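Local coordinates for protein putative dioxygenase (Nostoc punctiforme, PDB 2PEB) that probably acts as a metal-dependent dioxygenase of the Dopa 4,5-dioxygenase family and binds a zinc ion, at residues A[11-17]-A[81-87]; A[91-96]-A[110-114]; A[32-37]-A[68-73]; A[25-29]-A[76-80]. All coordinates share one frame; numbering follows the deposited sequence. Where two conformers were deposited one is given.

Interaction 1 of 4, residues A[11-17]-A[81-87]; sequences GFHAHVY and DILVHPE. With ZN (zinc ion), chain C.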
loop_
_atom_site.group_PDB
_atom_site.type_symbol
_atom_site.label_atom_id
_atom_site.label_comp_id
_atom_site.label_asym_id
_atom_site.label_seq_id
_atom_site.Cartn_x
_atom_site.Cartn_y
_atom_site.Cartn_z
ATOM N N GLY A 11 -5.135 10.507 10.054
ATOM C CA GLY A 11 -4.824 9.202 10.570
ATOM C C GLY A 11 -5.055 8.148 9.560
ATOM O O GLY A 11 -5.458 8.427 8.432
ATOM N N PHE A 12 -4.804 6.905 9.955
ATOM C CA PHE A 12 -5.015 5.742 9.106
ATOM C C PHE A 12 -5.698 4.611 9.822
ATOM O O PHE A 12 -5.609 4.481 11.052
ATOM C CB PHE A 12 -3.701 5.192 8.519
ATOM C CG PHE A 12 -2.966 6.184 7.700
ATOM C CD1 PHE A 12 -2.063 7.046 8.296
ATOM C CD2 PHE A 12 -3.138 6.236 6.326
ATOM C CE1 PHE A 12 -1.367 7.989 7.549
ATOM C CE2 PHE A 12 -2.455 7.193 5.561
ATOM C CZ PHE A 12 -1.546 8.058 6.185
ATOM N N HIS A 13 -6.419 3.813 9.045
ATOM C CA HIS A 13 -6.862 2.486 9.466
ATOM C C HIS A 13 -6.213 1.433 8.648
ATOM O O HIS A 13 -6.088 1.578 7.446
ATOM C CB HIS A 13 -8.341 2.326 9.192
ATOM C CG HIS A 13 -9.228 3.007 10.165
ATOM N ND1 HIS A 13 -10.601 2.905 10.090
ATOM C CD2 HIS A 13 -8.955 3.768 11.251
ATOM C CE1 HIS A 13 -11.132 3.600 11.086
ATOM N NE2 HIS A 13 -10.158 4.111 11.820
ATOM N N ALA A 14 -5.799 0.363 9.287
ATOM C CA ALA A 14 -5.612 -0.943 8.646
ATOM C C ALA A 14 -6.791 -1.872 8.987
ATOM O O ALA A 14 -7.206 -1.968 10.130
ATOM C CB ALA A 14 -4.334 -1.529 9.074
ATOM N N HIS A 15 -7.362 -2.491 7.960
ATOM C CA HIS A 15 -8.383 -3.547 8.079
ATOM C C HIS A 15 -7.700 -4.862 7.672
ATOM O O HIS A 15 -7.253 -5.024 6.530
ATOM C CB HIS A 15 -9.647 -3.207 7.267
ATOM C CG HIS A 15 -10.366 -1.986 7.796
ATOM N ND1 HIS A 15 -11.361 -2.086 8.752
ATOM C CD2 HIS A 15 -10.234 -0.662 7.538
ATOM C CE1 HIS A 15 -11.782 -0.889 9.086
ATOM N NE2 HIS A 15 -11.163 -0.006 8.330
ATOM N N VAL A 16 -7.545 -5.756 8.642
ATOM C CA VAL A 16 -6.867 -7.030 8.448
ATOM C C VAL A 16 -7.937 -8.073 8.288
ATOM O O VAL A 16 -8.705 -8.368 9.232
ATOM C CB VAL A 16 -5.943 -7.355 9.645
ATOM C CG1 VAL A 16 -5.223 -8.676 9.412
ATOM C CG2 VAL A 16 -4.925 -6.226 9.909
ATOM N N TYR A 17 -8.064 -8.585 7.066
ATOM C CA TYR A 17 -9.054 -9.574 6.729
ATOM C C TYR A 17 -8.584 -10.989 7.052
ATOM O O TYR A 17 -7.385 -11.309 6.988
ATOM C CB TYR A 17 -9.472 -9.441 5.255
ATOM C CG TYR A 17 -10.030 -8.073 4.978
ATOM C CD1 TYR A 17 -11.364 -7.806 5.216
ATOM C CD2 TYR A 17 -9.220 -7.019 4.509
ATOM C CE1 TYR A 17 -11.890 -6.539 5.026
ATOM C CE2 TYR A 17 -9.756 -5.735 4.282
ATOM C CZ TYR A 17 -11.106 -5.518 4.543
ATOM O OH TYR A 17 -11.681 -4.288 4.385
ATOM N N ASP A 81 -4.639 -10.489 3.604
ATOM C CA ASP A 81 -4.941 -9.302 2.807
ATOM C C ASP A 81 -5.309 -8.179 3.759
ATOM O O ASP A 81 -6.073 -8.406 4.734
ATOM C CB ASP A 81 -6.087 -9.571 1.838
ATOM C CG ASP A 81 -5.810 -10.769 0.935
ATOM O OD1 ASP A 81 -4.664 -10.862 0.431
ATOM O OD2 ASP A 81 -6.700 -11.636 0.733
ATOM N N ILE A 82 -4.780 -6.989 3.488
ATOM C CA ILE A 82 -4.880 -5.856 4.378
ATOM C C ILE A 82 -5.109 -4.592 3.578
ATOM O O ILE A 82 -4.355 -4.215 2.704
ATOM C CB ILE A 82 -3.613 -5.699 5.274
ATOM C CG1 ILE A 82 -3.374 -6.937 6.103
ATOM C CG2 ILE A 82 -3.718 -4.563 6.227
ATOM C CD1 ILE A 82 -2.096 -6.867 6.865
ATOM N N LEU A 83 -6.243 -3.979 3.852
ATOM C CA LEU A 83 -6.539 -2.652 3.428
ATOM C C LEU A 83 -6.000 -1.597 4.372
ATOM O O LEU A 83 -6.232 -1.645 5.586
ATOM C CB LEU A 83 -8.049 -2.498 3.379
ATOM C CG LEU A 83 -8.576 -1.100 3.061
ATOM C CD1 LEU A 83 -8.277 -0.741 1.598
ATOM C CD2 LEU A 83 -10.102 -0.994 3.299
ATOM N N VAL A 84 -5.279 -0.629 3.849
ATOM C CA VAL A 84 -4.927 0.554 4.612
ATOM C C VAL A 84 -5.527 1.811 3.956
ATOM O O VAL A 84 -5.354 2.041 2.794
ATOM C CB VAL A 84 -3.401 0.746 4.798
ATOM C CG1 VAL A 84 -3.106 2.052 5.631
ATOM C CG2 VAL A 84 -2.750 -0.525 5.433
ATOM N N HIS A 85 -6.267 2.595 4.724
ATOM C CA HIS A 85 -6.915 3.772 4.204
ATOM C C HIS A 85 -6.665 4.937 5.137
ATOM O O HIS A 85 -6.496 4.760 6.334
ATOM C CB HIS A 85 -8.414 3.548 3.873
ATOM C CG HIS A 85 -9.320 3.462 5.062
ATOM N ND1 HIS A 85 -9.689 4.574 5.781
ATOM C CD2 HIS A 85 -9.964 2.414 5.642
ATOM C CE1 HIS A 85 -10.476 4.210 6.789
ATOM N NE2 HIS A 85 -10.671 2.907 6.720
ATOM N N PRO A 86 -6.590 6.132 4.567
ATOM C CA PRO A 86 -6.482 7.341 5.350
ATOM C C PRO A 86 -7.825 7.742 5.878
ATOM O O PRO A 86 -8.853 7.177 5.472
ATOM C CB PRO A 86 -5.974 8.351 4.336
ATOM C CG PRO A 86 -6.587 7.883 3.063
ATOM C CD PRO A 86 -6.623 6.448 3.109
ATOM N N GLU A 87 -7.777 8.682 6.816
ATOM C CA GLU A 87 -8.970 9.298 7.358
ATOM C C GLU A 87 -8.854 10.772 7.086
ATOM O O GLU A 87 -8.076 11.457 7.742
ATOM C CB GLU A 87 -9.067 9.027 8.855
ATOM C CG GLU A 87 -9.243 7.580 9.140
ATOM C CD GLU A 87 -9.150 7.262 10.606
ATOM O OE1 GLU A 87 -8.104 7.558 11.232
ATOM O OE2 GLU A 87 -10.123 6.691 11.134
HETATM ZN ZN ZN C . -11.409 1.855 8.493
HETATM O O HOH W 1 -6.663 -12.213 4.603
#

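Interaction 2 of 4, residues A[91-96]-A[110-114]; sequences AVSDHA and IEFLR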
loop_
_atom_site.group_PDB
_atom_site.type_symbol
_atom_site.label_atom_id
_atom_site.label_comp_id
_atom_site.label_asym_id
_atom_site.label_seq_id
_atom_site.Cartn_x
_atom_site.Cartn_y
_atom_site.Cartn_z
ATOM N N ALA A 91 -15.337 9.474 3.596
ATOM C CA ALA A 91 -15.311 8.032 3.770
ATOM C C ALA A 91 -15.273 7.264 2.461
ATOM O O ALA A 91 -14.544 6.299 2.344
ATOM C CB ALA A 91 -16.479 7.593 4.604
ATOM N N VAL A 92 -16.062 7.700 1.486
ATOM C CA VAL A 92 -16.093 7.000 0.210
ATOM C C VAL A 92 -14.751 7.068 -0.506
ATOM O O VAL A 92 -14.216 6.035 -0.907
ATOM C CB VAL A 92 -17.137 7.524 -0.678
ATOM C CG1 VAL A 92 -16.950 6.968 -2.101
ATOM C CG2 VAL A 92 -18.535 7.132 -0.124
ATOM N N SER A 93 -14.204 8.268 -0.639
ATOM C CA SER A 93 -12.881 8.400 -1.270
ATOM C C SER A 93 -11.787 7.732 -0.438
ATOM O O SER A 93 -10.896 7.069 -0.997
ATOM C CB SER A 93 -12.555 9.852 -1.606
ATOM O OG SER A 93 -13.591 10.443 -2.362
ATOM N N ASP A 94 -11.846 7.847 0.888
ATOM C CA ASP A 94 -10.837 7.221 1.724
ATOM C C ASP A 94 -10.731 5.704 1.477
ATOM O O ASP A 94 -9.655 5.163 1.467
ATOM C CB ASP A 94 -11.089 7.470 3.221
ATOM C CG ASP A 94 -10.833 8.913 3.617
ATOM O OD1 ASP A 94 -10.053 9.571 2.910
ATOM O OD2 ASP A 94 -11.360 9.379 4.657
ATOM N N HIS A 95 -11.856 5.028 1.352
ATOM C CA HIS A 95 -11.835 3.590 1.104
ATOM C C HIS A 95 -11.624 3.215 -0.375
ATOM O O HIS A 95 -10.952 2.248 -0.667
ATOM C CB HIS A 95 -13.154 3.006 1.539
ATOM C CG HIS A 95 -13.340 2.989 3.012
ATOM N ND1 HIS A 95 -13.573 4.132 3.752
ATOM C CD2 HIS A 95 -13.343 1.966 3.887
ATOM C CE1 HIS A 95 -13.720 3.804 5.026
ATOM N NE2 HIS A 95 -13.591 2.492 5.129
ATOM N N ALA A 96 -12.218 3.969 -1.295
ATOM C CA ALA A 96 -12.217 3.565 -2.677
ATOM C C ALA A 96 -11.032 4.065 -3.523
ATOM O O ALA A 96 -10.639 3.395 -4.485
ATOM C CB ALA A 96 -13.547 3.951 -3.328
ATOM N N ILE A 110 -18.686 -0.046 -1.375
ATOM C CA ILE A 110 -18.588 1.404 -1.299
ATOM C C ILE A 110 -19.950 2.086 -1.208
ATOM O O ILE A 110 -20.095 3.115 -0.549
ATOM C CB ILE A 110 -17.787 1.964 -2.481
ATOM C CG1 ILE A 110 -16.388 1.330 -2.522
ATOM C CG2 ILE A 110 -17.670 3.477 -2.362
ATOM C CD1 ILE A 110 -15.555 1.542 -1.266
ATOM N N GLU A 111 -20.952 1.528 -1.865
ATOM C CA GLU A 111 -22.264 2.086 -1.777
ATOM C C GLU A 111 -22.761 2.140 -0.345
ATOM O O GLU A 111 -23.560 3.035 -0.004
ATOM C CB GLU A 111 -23.242 1.313 -2.656
ATOM C CG GLU A 111 -24.548 2.046 -2.882
ATOM C CD GLU A 111 -24.349 3.412 -3.536
ATOM O OE1 GLU A 111 -23.333 3.587 -4.259
ATOM O OE2 GLU A 111 -25.214 4.289 -3.326
ATOM N N PHE A 112 -22.329 1.188 0.481
ATOM C CA PHE A 112 -22.698 1.192 1.906
ATOM C C PHE A 112 -22.256 2.501 2.556
ATOM O O PHE A 112 -22.976 3.073 3.367
ATOM C CB PHE A 112 -22.091 -0.012 2.645
ATOM C CG PHE A 112 -22.348 -0.010 4.140
ATOM C CD1 PHE A 112 -21.431 0.559 5.014
ATOM C CD2 PHE A 112 -23.504 -0.569 4.653
ATOM C CE1 PHE A 112 -21.660 0.581 6.384
ATOM C CE2 PHE A 112 -23.740 -0.572 6.029
ATOM C CZ PHE A 112 -22.810 0.016 6.892
ATOM N N LEU A 113 -21.056 2.943 2.188
ATOM C CA LEU A 113 -20.519 4.186 2.684
ATOM C C LEU A 113 -21.244 5.397 2.060
ATOM O O LEU A 113 -21.552 6.346 2.762
ATOM C CB LEU A 113 -19.004 4.247 2.440
ATOM C CG LEU A 113 -18.198 3.115 3.056
ATOM C CD1 LEU A 113 -16.799 3.184 2.515
ATOM C CD2 LEU A 113 -18.229 3.212 4.580
ATOM N N ARG A 114 -21.538 5.368 0.767
ATOM C CA ARG A 114 -22.296 6.470 0.181
ATOM C C ARG A 114 -23.628 6.648 0.902
ATOM O O ARG A 114 -23.999 7.763 1.238
ATOM C CB ARG A 114 -22.559 6.255 -1.301
ATOM C CG ARG A 114 -21.332 6.275 -2.167
ATOM C CD ARG A 114 -21.715 6.357 -3.631
ATOM N NE ARG A 114 -20.866 5.491 -4.429
ATOM C CZ ARG A 114 -19.753 5.872 -5.044
ATOM N NH1 ARG A 114 -19.326 7.135 -4.971
ATOM N NH2 ARG A 114 -19.061 4.975 -5.748
#

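Interaction 3 of 4, residues A[32-37]-A[68-73]; sequences GLGARF and KVVPWL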
loop_
_atom_site.group_PDB
_atom_site.type_symbol
_atom_site.label_atom_id
_atom_site.label_comp_id
_atom_site.label_asym_id
_atom_site.label_seq_id
_atom_site.Cartn_x
_atom_site.Cartn_y
_atom_site.Cartn_z
ATOM N N GLY A 32 1.305 -8.706 17.395
ATOM C CA GLY A 32 2.507 -8.010 16.955
ATOM C C GLY A 32 2.296 -6.510 16.849
ATOM O O GLY A 32 3.142 -5.722 17.238
ATOM N N LEU A 33 1.154 -6.108 16.301
ATOM C CA LEU A 33 0.844 -4.704 16.210
ATOM C C LEU A 33 0.682 -4.060 17.599
ATOM O O LEU A 33 1.209 -2.960 17.864
ATOM C CB LEU A 33 -0.446 -4.501 15.441
ATOM C CG LEU A 33 -0.327 -4.761 13.973
ATOM C CD1 LEU A 33 -1.734 -4.816 13.345
ATOM C CD2 LEU A 33 0.515 -3.670 13.333
ATOM N N GLY A 34 -0.118 -4.666 18.457
ATOM C CA GLY A 34 -0.399 -4.088 19.774
ATOM C C GLY A 34 0.808 -4.045 20.705
ATOM O O GLY A 34 0.855 -3.256 21.628
ATOM N N ALA A 35 1.797 -4.868 20.398
ATOM C CA ALA A 35 3.047 -4.975 21.153
ATOM C C ALA A 35 4.023 -3.908 20.732
ATOM O O ALA A 35 4.837 -3.460 21.520
ATOM C CB ALA A 35 3.684 -6.355 20.901
ATOM N N ARG A 36 3.973 -3.504 19.469
ATOM C CA ARG A 36 5.061 -2.669 18.910
ATOM C C ARG A 36 4.743 -1.205 18.642
ATOM O O ARG A 36 5.627 -0.377 18.675
ATOM C CB ARG A 36 5.556 -3.277 17.607
ATOM C CG ARG A 36 6.223 -4.606 17.728
ATOM C CD ARG A 36 6.557 -5.229 16.379
ATOM N NE ARG A 36 7.447 -6.375 16.550
ATOM C CZ ARG A 36 7.086 -7.565 17.016
ATOM N NH1 ARG A 36 5.824 -7.816 17.361
ATOM N NH2 ARG A 36 8.008 -8.521 17.149
ATOM N N PHE A 37 3.497 -0.894 18.286
ATOM C CA PHE A 37 3.186 0.406 17.717
ATOM C C PHE A 37 2.113 1.113 18.522
ATOM O O PHE A 37 1.474 0.524 19.407
ATOM C CB PHE A 37 2.782 0.266 16.249
ATOM C CG PHE A 37 3.773 -0.529 15.442
ATOM C CD1 PHE A 37 5.065 -0.083 15.260
ATOM C CD2 PHE A 37 3.422 -1.784 14.939
ATOM C CE1 PHE A 37 5.992 -0.871 14.517
ATOM C CE2 PHE A 37 4.325 -2.568 14.215
ATOM C CZ PHE A 37 5.630 -2.122 14.043
ATOM N N LYS A 68 5.895 3.069 10.477
ATOM C CA LYS A 68 6.194 1.979 11.371
ATOM C C LYS A 68 5.274 0.814 11.123
ATOM O O LYS A 68 5.735 -0.287 10.826
ATOM C CB LYS A 68 6.142 2.443 12.833
ATOM C CG LYS A 68 7.106 3.626 13.067
ATOM C CD LYS A 68 6.944 4.260 14.440
ATOM C CE LYS A 68 7.902 5.446 14.632
ATOM N NZ LYS A 68 9.155 5.278 13.835
ATOM N N VAL A 69 3.960 1.038 11.253
ATOM C CA VAL A 69 2.967 0.014 11.066
ATOM C C VAL A 69 2.948 -0.626 9.672
ATOM O O VAL A 69 2.956 -1.834 9.526
ATOM C CB VAL A 69 1.562 0.543 11.451
ATOM C CG1 VAL A 69 0.500 -0.496 11.086
ATOM C CG2 VAL A 69 1.508 0.873 12.964
ATOM N N VAL A 70 3.006 0.184 8.643
ATOM C CA VAL A 70 2.761 -0.298 7.300
ATOM C C VAL A 70 3.971 -1.118 6.773
ATOM O O VAL A 70 3.817 -2.272 6.367
ATOM C CB VAL A 70 2.332 0.821 6.346
ATOM C CG1 VAL A 70 2.204 0.267 4.905
ATOM C CG2 VAL A 70 0.951 1.407 6.813
ATOM N N PRO A 71 5.198 -0.587 6.929
ATOM C CA PRO A 71 6.357 -1.471 6.606
ATOM C C PRO A 71 6.423 -2.764 7.416
ATOM O O PRO A 71 6.781 -3.817 6.868
ATOM C CB PRO A 71 7.551 -0.559 6.802
ATOM C CG PRO A 71 7.013 0.842 6.648
ATOM C CD PRO A 71 5.644 0.765 7.301
ATOM N N TRP A 72 6.019 -2.722 8.691
ATOM C CA TRP A 72 5.949 -3.941 9.465
ATOM C C TRP A 72 4.992 -4.952 8.880
ATOM O O TRP A 72 5.337 -6.132 8.760
ATOM C CB TRP A 72 5.648 -3.676 10.930
ATOM C CG TRP A 72 5.839 -4.853 11.813
ATOM C CD1 TRP A 72 6.996 -5.259 12.428
ATOM C CD2 TRP A 72 4.821 -5.796 12.211
ATOM N NE1 TRP A 72 6.749 -6.392 13.178
ATOM C CE2 TRP A 72 5.424 -6.743 13.060
ATOM C CE3 TRP A 72 3.445 -5.922 11.934
ATOM C CZ2 TRP A 72 4.717 -7.805 13.601
ATOM C CZ3 TRP A 72 2.740 -6.991 12.497
ATOM C CH2 TRP A 72 3.378 -7.905 13.322
ATOM N N LEU A 73 3.775 -4.547 8.552
ATOM C CA LEU A 73 2.806 -5.415 7.909
ATOM C C LEU A 73 3.258 -5.905 6.524
ATOM O O LEU A 73 3.002 -7.046 6.129
ATOM C CB LEU A 73 1.460 -4.687 7.828
ATOM C CG LEU A 73 0.717 -4.460 9.153
ATOM C CD1 LEU A 73 -0.501 -3.534 8.913
ATOM C CD2 LEU A 73 0.342 -5.799 9.689
#

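Interaction 4 of 4, residues A[25-29]-A[76-80]; sequences VAARV and NREGL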
loop_
_atom_site.group_PDB
_atom_site.type_symbol
_atom_site.label_atom_id
_atom_site.label_comp_id
_atom_site.label_asym_id
_atom_site.label_seq_id
_atom_site.Cartn_x
_atom_site.Cartn_y
_atom_site.Cartn_z
ATOM N N VAL A 25 -3.319 -16.820 12.344
ATOM C CA VAL A 25 -2.327 -15.889 11.806
ATOM C C VAL A 25 -2.757 -14.423 12.070
ATOM O O VAL A 25 -1.974 -13.556 12.460
ATOM C CB VAL A 25 -2.128 -16.101 10.261
ATOM C CG1 VAL A 25 -1.281 -14.990 9.667
ATOM C CG2 VAL A 25 -1.516 -17.479 10.008
ATOM N N ALA A 26 -4.020 -14.141 11.830
ATOM C CA ALA A 26 -4.548 -12.793 12.043
ATOM C C ALA A 26 -4.365 -12.400 13.519
ATOM O O ALA A 26 -4.059 -11.261 13.822
ATOM C CB ALA A 26 -6.049 -12.755 11.663
ATOM N N ALA A 27 -4.573 -13.357 14.423
ATOM C CA ALA A 27 -4.462 -13.066 15.884
ATOM C C ALA A 27 -3.026 -12.728 16.233
ATOM O O ALA A 27 -2.753 -11.834 17.030
ATOM C CB ALA A 27 -4.957 -14.217 16.718
ATOM N N ARG A 28 -2.101 -13.446 15.617
ATOM C CA ARG A 28 -0.663 -13.217 15.848
ATOM C C ARG A 28 -0.191 -11.875 15.303
ATOM O O ARG A 28 0.645 -11.196 15.894
ATOM C CB ARG A 28 0.158 -14.353 15.236
ATOM C CG ARG A 28 -0.153 -15.716 15.846
ATOM C CD ARG A 28 1.082 -16.597 15.928
ATOM N NE ARG A 28 1.720 -16.784 14.626
ATOM C CZ ARG A 28 1.369 -17.697 13.716
ATOM N NH1 ARG A 28 0.352 -18.535 13.932
ATOM N NH2 ARG A 28 2.034 -17.759 12.566
ATOM N N VAL A 29 -0.702 -11.495 14.140
ATOM C CA VAL A 29 -0.383 -10.221 13.538
ATOM C C VAL A 29 -0.926 -9.137 14.442
ATOM O O VAL A 29 -0.305 -8.086 14.642
ATOM C CB VAL A 29 -0.967 -10.118 12.080
ATOM C CG1 VAL A 29 -0.955 -8.665 11.617
ATOM C CG2 VAL A 29 -0.184 -11.067 11.110
ATOM N N ASN A 76 5.343 -8.735 7.570
ATOM C CA ASN A 76 4.889 -9.684 8.617
ATOM C C ASN A 76 3.411 -10.076 8.532
ATOM O O ASN A 76 2.893 -10.790 9.408
ATOM C CB ASN A 76 5.168 -9.131 10.022
ATOM C CG ASN A 76 6.616 -9.046 10.328
ATOM O OD1 ASN A 76 7.245 -10.077 10.574
ATOM N ND2 ASN A 76 7.161 -7.845 10.345
ATOM N N ARG A 77 2.745 -9.669 7.454
ATOM C CA ARG A 77 1.341 -10.002 7.280
ATOM C C ARG A 77 1.040 -11.492 7.047
ATOM O O ARG A 77 -0.128 -11.910 7.082
ATOM C CB ARG A 77 0.718 -9.170 6.188
ATOM C CG ARG A 77 1.233 -9.449 4.838
ATOM C CD ARG A 77 0.536 -8.561 3.864
ATOM N NE ARG A 77 1.121 -8.761 2.547
ATOM C CZ ARG A 77 0.817 -9.766 1.725
ATOM N NH1 ARG A 77 -0.179 -10.625 1.988
ATOM N NH2 ARG A 77 1.473 -9.868 0.570
ATOM N N GLU A 78 2.068 -12.292 6.806
ATOM C CA GLU A 78 1.921 -13.710 6.646
ATOM C C GLU A 78 0.736 -14.075 5.753
ATOM O O GLU A 78 -0.065 -14.960 6.084
ATOM C CB GLU A 78 1.753 -14.363 8.005
ATOM C CG GLU A 78 2.976 -14.345 8.839
ATOM C CD GLU A 78 2.816 -15.257 10.037
ATOM O OE1 GLU A 78 2.810 -16.501 9.839
ATOM O OE2 GLU A 78 2.679 -14.729 11.165
ATOM N N GLY A 79 0.664 -13.442 4.594
ATOM C CA GLY A 79 -0.261 -13.838 3.571
ATOM C C GLY A 79 -1.647 -13.270 3.725
ATOM O O GLY A 79 -2.491 -13.527 2.875
ATOM N N LEU A 80 -1.887 -12.508 4.788
ATOM C CA LEU A 80 -3.201 -11.874 4.986
ATOM C C LEU A 80 -3.403 -10.698 4.034
ATOM O O LEU A 80 -2.451 -10.001 3.679
ATOM C CB LEU A 80 -3.307 -11.358 6.422
ATOM C CG LEU A 80 -3.286 -12.451 7.480
ATOM C CD1 LEU A 80 -3.215 -11.779 8.869
ATOM C CD2 LEU A 80 -4.500 -13.400 7.371
#

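Interaction 1 of 4, residues A[11-17]-A[81-87]
His13 and His15 of strand 11-17 join His85 of strand 82-87 in gripping a zinc ion, on one face of two neighbouring antiparallel strands central in a ferredoxin-like sheet. The metal is bound by His13 ND1 at 2.1 Å, His15 NE2 at 1.9 Å and His85 NE2 at 2.2 Å, with two further ligand atoms from outside these strands. His13 CB lies over one face of the His85 ring, whereas the His15 ring, nearly parallel to that of His85, meets it rim to rim. A chi1 of 74° places His85 CG between its backbone N and carbonyl carbon, bringing the ring to the metal. The ring is also anchored: ND1 donates to Pro86 O at 2.8 Å with that oxygen in the ring plane, which fixes the ring's rotation. Phe12, Ala14 and Val16 face the other way, against Pro86, Val84 and Ile82.

Tyr17 can be followed outward. CB and CD2 meet Asp81 O, CD2 at 3.4 Å with the oxygen at the ring edge; CE2 meets Leu83 CB at 3.8 Å; and OH passes Leu83 CD2 to hydrogen-bond His52 ND1. A phenylalanine in place of Tyr17 would probably keep the edge contacts but leave His52 ND1 without its mate. Tyr17 N donates to Asp81 O, and beyond it a water closes the strand pair, donating to Tyr17 O at 2.7 Å and accepting from Asp81 N at 2.8 Å.

Interaction 2 of 4, residues A[91-96]-A[110-114]
Leu113 and His95 cross at about a right angle, the leucine laying its CD1 methyl over one face of the imidazole, 3.5 Å from His95 CG, in a CH-pi contact. The ring is held in that pose by its own helix: ND1 donates to Ala91 O at 2.8 Å, and His95 N reaches the same oxygen from the opposite face of its carbonyl plane. NE2 hydrogen-bonds an unidentified molecule, probably from the crystallisation liquor, near the zinc ion, and the His85 ring packs nearby. An alanine in place of His95 would probably leave Leu113 CD1 without the flat surface it rests on and that molecule without this partner.

Farther along, Val92 crosses Ile110 obliquely. With CG1 anti to the backbone N (chi1 168°), it sets that methyl 3.6 Å from Ile110 CG2 and over the Arg114 guanidinium, while CG2 lies 3.6 Å from Arg114 CG. Ile110 CD1 ends against Ala96 CB at 3.8 Å. The two short helices run nearly antiparallel, their axes approaching to 9.1 Å. They meet through methyl and methylene groups and one imidazole face. None of the polar bonds described runs from one helix to the other: Arg114 NE pairs with Glu111 OE1 in a salt bridge whose hydrogen bond is weak, so apolar contact holds the pair together.

Interaction 3 of 4, residues A[32-37]-A[68-73]
Helices 32-36 and 68-73 run at 143° to each other with their axes no closer than 11.2 Å, and the wide gap is filled by the rings of Phe37 and Trp72. Phe37, the first residue to leave the helical course after helix 32-36, turns an edge to the face of the indole: CZ comes to 3.5 Å from Trp72 CB, CE2 lies over the ring face, and the planes stand 69° apart in a T-shaped pair. The phenyl itself is sandwiched. Arg36 CB covers the centre of one face, and the backbone of Lys68 and Val69 covers the other, with Val69 CA in a CH-pi contact. Beside it, Val69 CG2 touches Phe37 CB at 3.6 Å.

These are the two helices that a ferredoxin-like beta-alpha-beta-beta-alpha-beta fold lays across one face of its sheet; Leu33 rests on Val59 of strand 55-61 and Val69 on Phe61. Between the helices, Leu33 CD2 reaches Val69 CG1 at 3.9 Å and the six-membered half of the indole at Trp72 CE3.

A chi1 of -168° sends the indole of Trp72 away from its own backbone N and across to helix 32-36. CH2 comes to 3.7 Å from Gly32 CA, where a side chain would collide with the ring. Arg36 crosses its outer side: CD lies 3.4 Å from Trp72 NE1, and Trp72 CZ2 sits over one face of the guanidinium, whose NH1 makes a weak bond to Gly32 O. Lys3 of the second subunit packs on both Arg36 and Trp72.

Interaction 4 of 4, residues A[25-29]-A[76-80]
Leu80 lays its CD1 methyl against helix 25-29, touching Ala26 CA at 3.6 Å, Val25 CG1 at 3.8 Å and Val29 CG2, which it meets tip to tip. Its CG lies anti to the carbonyl carbon (chi1 -65°), with CD1 directed at the helix. Val25 CG1 also packs on Glu78 CB at 3.5 Å, and Val29 CG2 lies beside Asn76 O. These methyls join the helix to a tight type I' beta turn, Arg77 to Leu80, which leads from helix 66-76 into strand 82-87; Glu78 and Gly79 at its corners both have positive phi.

Two bonds close the turn on itself. Leu80 N donates to Arg77 O at 3.0 Å, and Arg77 NH1 folds back to Leu80 O at 2.9 Å, approaching from above the carbonyl plane. Arg77 NH2 goes on to Val97 O of the second subunit. Asn76 ND2 bonds Trp72 O, one turn back in its helix, and Glu4 O of the second subunit, so the loop is tied to the dimer as well. On the other side Val29 N donates to Val25 O within the helix, and Ala26 O is met by Tyr57 OH of the sheet.

One charged pair spans the contact: Arg28 NH2 lies 3.1 Å from Glu78 OE1 in a salt bridge, with a weak, bent bond to OE2 at 3.4 Å. Arg28 was modelled in two conformers, which makes the bridge doubtful as a lasting tie. Both residues are exposed, so the bridge probably adds little, and the apolar contacts round Leu80 probably carry most of the join.

In the fold
The centre of interaction 1, which carries the zinc site, lies about 2 Å from the centre of the chain; interaction 2 lies on one side of the chain's centre, interactions 3 and 4 on the other. In interaction 2 the nearest side-chain atom of His95 is about 4 Å from the zinc ion, and His95 NE2 lies 3.4 Å from His85 NE2. Interactions 3 and 4 share helix 23-36, their centres about 11 Å apart, and Leu73 CD2 meets Val29 CG1 at 3.7 Å. Both reach the sheet, through Leu73 on Ile82 and Leu80 on Val16. Their centres lie about 25 Å from that of interaction 2. Interactions 1, 3 and 4 also touch the second subunit.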